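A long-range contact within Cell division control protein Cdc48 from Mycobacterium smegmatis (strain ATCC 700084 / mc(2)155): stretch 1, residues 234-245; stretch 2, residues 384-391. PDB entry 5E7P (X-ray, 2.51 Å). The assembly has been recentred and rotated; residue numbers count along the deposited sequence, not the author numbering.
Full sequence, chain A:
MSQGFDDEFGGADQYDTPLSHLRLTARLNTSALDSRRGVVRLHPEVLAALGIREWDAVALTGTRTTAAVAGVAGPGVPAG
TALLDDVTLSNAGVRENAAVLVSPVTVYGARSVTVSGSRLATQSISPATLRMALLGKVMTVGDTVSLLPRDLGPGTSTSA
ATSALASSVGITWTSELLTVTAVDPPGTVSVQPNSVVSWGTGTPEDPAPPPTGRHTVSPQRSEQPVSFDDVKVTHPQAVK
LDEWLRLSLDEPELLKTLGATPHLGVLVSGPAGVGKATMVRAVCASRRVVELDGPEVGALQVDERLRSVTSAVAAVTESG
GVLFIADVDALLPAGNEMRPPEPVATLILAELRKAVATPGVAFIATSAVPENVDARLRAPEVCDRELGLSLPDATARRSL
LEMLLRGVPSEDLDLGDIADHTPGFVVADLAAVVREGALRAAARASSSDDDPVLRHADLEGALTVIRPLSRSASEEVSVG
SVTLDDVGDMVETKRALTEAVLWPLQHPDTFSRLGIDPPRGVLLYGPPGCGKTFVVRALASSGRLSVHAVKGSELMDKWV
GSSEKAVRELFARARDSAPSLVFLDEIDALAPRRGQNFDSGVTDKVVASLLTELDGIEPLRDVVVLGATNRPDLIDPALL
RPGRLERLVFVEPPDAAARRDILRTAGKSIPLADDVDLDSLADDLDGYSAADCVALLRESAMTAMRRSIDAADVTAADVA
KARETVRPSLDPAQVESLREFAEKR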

# COMPACT_ATOMS: atom_id res chain seq x y z
N THR A 234 4.23 -11.99 14.04
CA THR A 234 3.25 -11.28 13.22
C THR A 234 3.31 -11.75 11.77
O THR A 234 2.43 -11.43 10.97
CB THR A 234 3.45 -9.75 13.26
OG1 THR A 234 4.64 -9.39 12.55
CG2 THR A 234 3.55 -9.27 14.71
N HIS A 235 4.35 -12.50 11.43
CA HIS A 235 4.49 -13.06 10.09
C HIS A 235 4.70 -14.56 10.13
O HIS A 235 5.84 -15.04 10.09
CB HIS A 235 5.62 -12.37 9.32
CG HIS A 235 5.31 -10.96 8.91
ND1 HIS A 235 6.17 -9.91 9.14
CD2 HIS A 235 4.23 -10.44 8.29
CE1 HIS A 235 5.63 -8.80 8.67
NE2 HIS A 235 4.45 -9.09 8.15
N PRO A 236 3.60 -15.32 10.21
CA PRO A 236 3.61 -16.79 10.31
C PRO A 236 4.20 -17.43 9.06
O PRO A 236 4.60 -18.60 9.09
CB PRO A 236 2.13 -17.15 10.43
CG PRO A 236 1.44 -15.88 10.83
CD PRO A 236 2.23 -14.79 10.19
N GLN A 237 4.26 -16.68 7.97
CA GLN A 237 4.80 -17.18 6.72
C GLN A 237 6.31 -17.40 6.81
O GLN A 237 6.90 -18.11 5.99
CB GLN A 237 4.48 -16.21 5.57
CG GLN A 237 3.01 -16.20 5.14
CD GLN A 237 2.15 -15.27 6.00
OE1 GLN A 237 2.63 -14.64 6.94
NE2 GLN A 237 0.87 -15.19 5.66
N ALA A 238 6.94 -16.78 7.81
CA ALA A 238 8.38 -16.93 8.02
C ALA A 238 8.73 -18.37 8.41
O ALA A 238 9.82 -18.85 8.11
CB ALA A 238 8.86 -15.96 9.08
N VAL A 239 7.80 -19.04 9.08
CA VAL A 239 7.97 -20.44 9.46
C VAL A 239 8.08 -21.32 8.22
O VAL A 239 8.89 -22.25 8.17
CB VAL A 239 6.81 -20.93 10.37
CG1 VAL A 239 6.85 -22.43 10.53
CG2 VAL A 239 6.86 -20.23 11.72
N LYS A 240 7.27 -21.02 7.22
CA LYS A 240 7.24 -21.80 5.99
C LYS A 240 8.48 -21.53 5.14
O LYS A 240 9.03 -22.44 4.51
CB LYS A 240 5.96 -21.52 5.20
CG LYS A 240 5.79 -22.40 3.97
CD LYS A 240 4.39 -22.29 3.39
CE LYS A 240 3.38 -23.10 4.18
NZ LYS A 240 2.51 -23.91 3.28
N LEU A 241 8.92 -20.28 5.13
CA LEU A 241 10.13 -19.90 4.42
C LEU A 241 11.35 -20.58 5.02
O LEU A 241 12.23 -21.06 4.31
CB LEU A 241 10.32 -18.38 4.45
CG LEU A 241 11.58 -17.82 3.80
CD1 LEU A 241 11.68 -18.24 2.34
CD2 LEU A 241 11.62 -16.30 3.93
N ASP A 242 11.39 -20.63 6.35
CA ASP A 242 12.47 -21.28 7.07
C ASP A 242 12.50 -22.77 6.76
O ASP A 242 13.57 -23.35 6.54
CB ASP A 242 12.34 -21.04 8.57
CG ASP A 242 13.41 -21.76 9.37
OD1 ASP A 242 14.58 -21.31 9.35
OD2 ASP A 242 13.09 -22.77 10.03
N GLU A 243 11.33 -23.39 6.74
CA GLU A 243 11.21 -24.82 6.47
C GLU A 243 11.65 -25.16 5.05
O GLU A 243 12.25 -26.21 4.81
CB GLU A 243 9.78 -25.30 6.75
CG GLU A 243 9.09 -26.01 5.60
CD GLU A 243 8.74 -27.45 5.92
OE1 GLU A 243 7.84 -28.01 5.25
OE2 GLU A 243 9.36 -28.02 6.84
N TRP A 244 11.37 -24.26 4.11
CA TRP A 244 11.78 -24.44 2.72
C TRP A 244 13.30 -24.37 2.58
O TRP A 244 13.91 -25.19 1.90
CB TRP A 244 11.14 -23.37 1.84
CG TRP A 244 9.69 -23.59 1.55
CD1 TRP A 244 8.97 -24.73 1.74
CD2 TRP A 244 8.78 -22.62 1.02
NE1 TRP A 244 7.67 -24.54 1.36
CE2 TRP A 244 7.52 -23.25 0.91
CE3 TRP A 244 8.90 -21.28 0.62
CZ2 TRP A 244 6.39 -22.60 0.42
CZ3 TRP A 244 7.78 -20.63 0.13
CH2 TRP A 244 6.54 -21.29 0.04
N LEU A 245 13.89 -23.37 3.23
CA LEU A 245 15.34 -23.18 3.20
C LEU A 245 16.08 -24.37 3.80
O LEU A 245 17.09 -24.82 3.25
CB LEU A 245 15.73 -21.92 3.96
CG LEU A 245 15.75 -20.60 3.19
CD1 LEU A 245 16.19 -19.47 4.11
CD2 LEU A 245 16.67 -20.70 1.98
N ASP A 384 10.32 -20.61 -8.15
CA ASP A 384 9.32 -21.63 -8.40
C ASP A 384 8.12 -21.50 -7.47
O ASP A 384 7.06 -22.07 -7.71
CB ASP A 384 9.93 -23.02 -8.27
CG ASP A 384 10.33 -23.35 -6.84
OD1 ASP A 384 11.44 -22.95 -6.42
OD2 ASP A 384 9.53 -24.00 -6.14
N ARG A 385 8.29 -20.74 -6.39
CA ARG A 385 7.23 -20.59 -5.40
C ARG A 385 7.17 -19.18 -4.82
O ARG A 385 8.14 -18.42 -4.89
CB ARG A 385 7.38 -21.63 -4.29
CG ARG A 385 8.59 -21.42 -3.41
CD ARG A 385 8.87 -22.66 -2.58
NE ARG A 385 9.44 -23.74 -3.38
CZ ARG A 385 9.56 -24.99 -2.97
NH1 ARG A 385 9.14 -25.34 -1.76
NH2 ARG A 385 10.10 -25.91 -3.78
N GLU A 386 6.02 -18.83 -4.24
CA GLU A 386 5.79 -17.48 -3.75
C GLU A 386 5.20 -17.46 -2.34
O GLU A 386 4.62 -18.44 -1.88
CB GLU A 386 4.88 -16.71 -4.71
CG GLU A 386 5.44 -16.57 -6.11
CD GLU A 386 4.57 -15.73 -7.00
OE1 GLU A 386 3.53 -15.22 -6.52
OE2 GLU A 386 4.92 -15.57 -8.19
N LEU A 387 5.35 -16.32 -1.68
CA LEU A 387 4.91 -16.18 -0.30
C LEU A 387 4.35 -14.77 -0.09
O LEU A 387 5.04 -13.78 -0.33
CB LEU A 387 6.10 -16.42 0.63
CG LEU A 387 5.85 -17.14 1.96
CD1 LEU A 387 4.93 -18.33 1.75
CD2 LEU A 387 7.17 -17.59 2.54
N GLY A 388 3.09 -14.69 0.32
CA GLY A 388 2.44 -13.41 0.52
C GLY A 388 2.28 -13.04 1.99
O GLY A 388 1.69 -13.80 2.76
N LEU A 389 2.81 -11.89 2.37
CA LEU A 389 2.69 -11.40 3.74
C LEU A 389 1.42 -10.57 3.92
O LEU A 389 0.82 -10.11 2.95
CB LEU A 389 3.92 -10.58 4.14
CG LEU A 389 5.04 -11.34 4.86
CD1 LEU A 389 5.40 -12.62 4.12
CD2 LEU A 389 6.27 -10.46 5.03
N SER A 390 1.02 -10.39 5.18
CA SER A 390 -0.22 -9.70 5.49
C SER A 390 -0.02 -8.49 6.40
O SER A 390 0.95 -8.42 7.15
CB SER A 390 -1.19 -10.68 6.15
OG SER A 390 -2.33 -10.00 6.65
N LEU A 391 -0.94 -7.53 6.32
CA LEU A 391 -0.98 -6.40 7.24
C LEU A 391 -1.20 -6.90 8.66
O LEU A 391 -1.91 -7.87 8.87
CB LEU A 391 -2.12 -5.43 6.89
CG LEU A 391 -2.10 -4.61 5.60
CD1 LEU A 391 -3.46 -3.97 5.38
CD2 LEU A 391 -1.02 -3.54 5.65
O HOH W 1 1.62 -8.62 9.85

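How do the two backbones lie? The helix that runs through Trp244 passes strand 385-388 nearly antiparallel, at 156°, with 9.4 Å between axes. That spacing leaves room for side chains, and no direct hydrogen bond crosses it. At the loop end the chains draw closer, and water 1 bridges them, donating to Thr234 O (3.1 Å) and Ser390 O (2.8 Å).

What does Leu387, which has the most surface covered, rest against? It points toward the helix and packs along it: its CD2 lies 3.5 Å from Gln237 O and 3.8 Å from Leu241 CB, while its CD1 sits 3.8 Å from Trp244 CH2. These are largely apolar contacts, held by shape and exclusion of water.

Why does Trp244 suit Arg385? The indole offers its electron-rich face. Arg385 CD lies 3.4 Å from the centroid of the Trp244 six-membered ring, a CH-pi contact, and Arg385 CZ lies 4.6 Å above that of the five-membered ring, a cation-pi contact. A salt bridge from Arg385 NE to Asp384 OD2 (2.8 Å) also engages the guanidinium.

What closes the other end? Gln237 CB meets Leu389 CD1 at 4.0 Å, and Leu389 CD2 sits 3.8 Å over the His235 ring centroid, another CH-pi contact. Gln237 NE2 comes within 3.3 Å of Gly388 O, but the angle is too poor for a hydrogen bond.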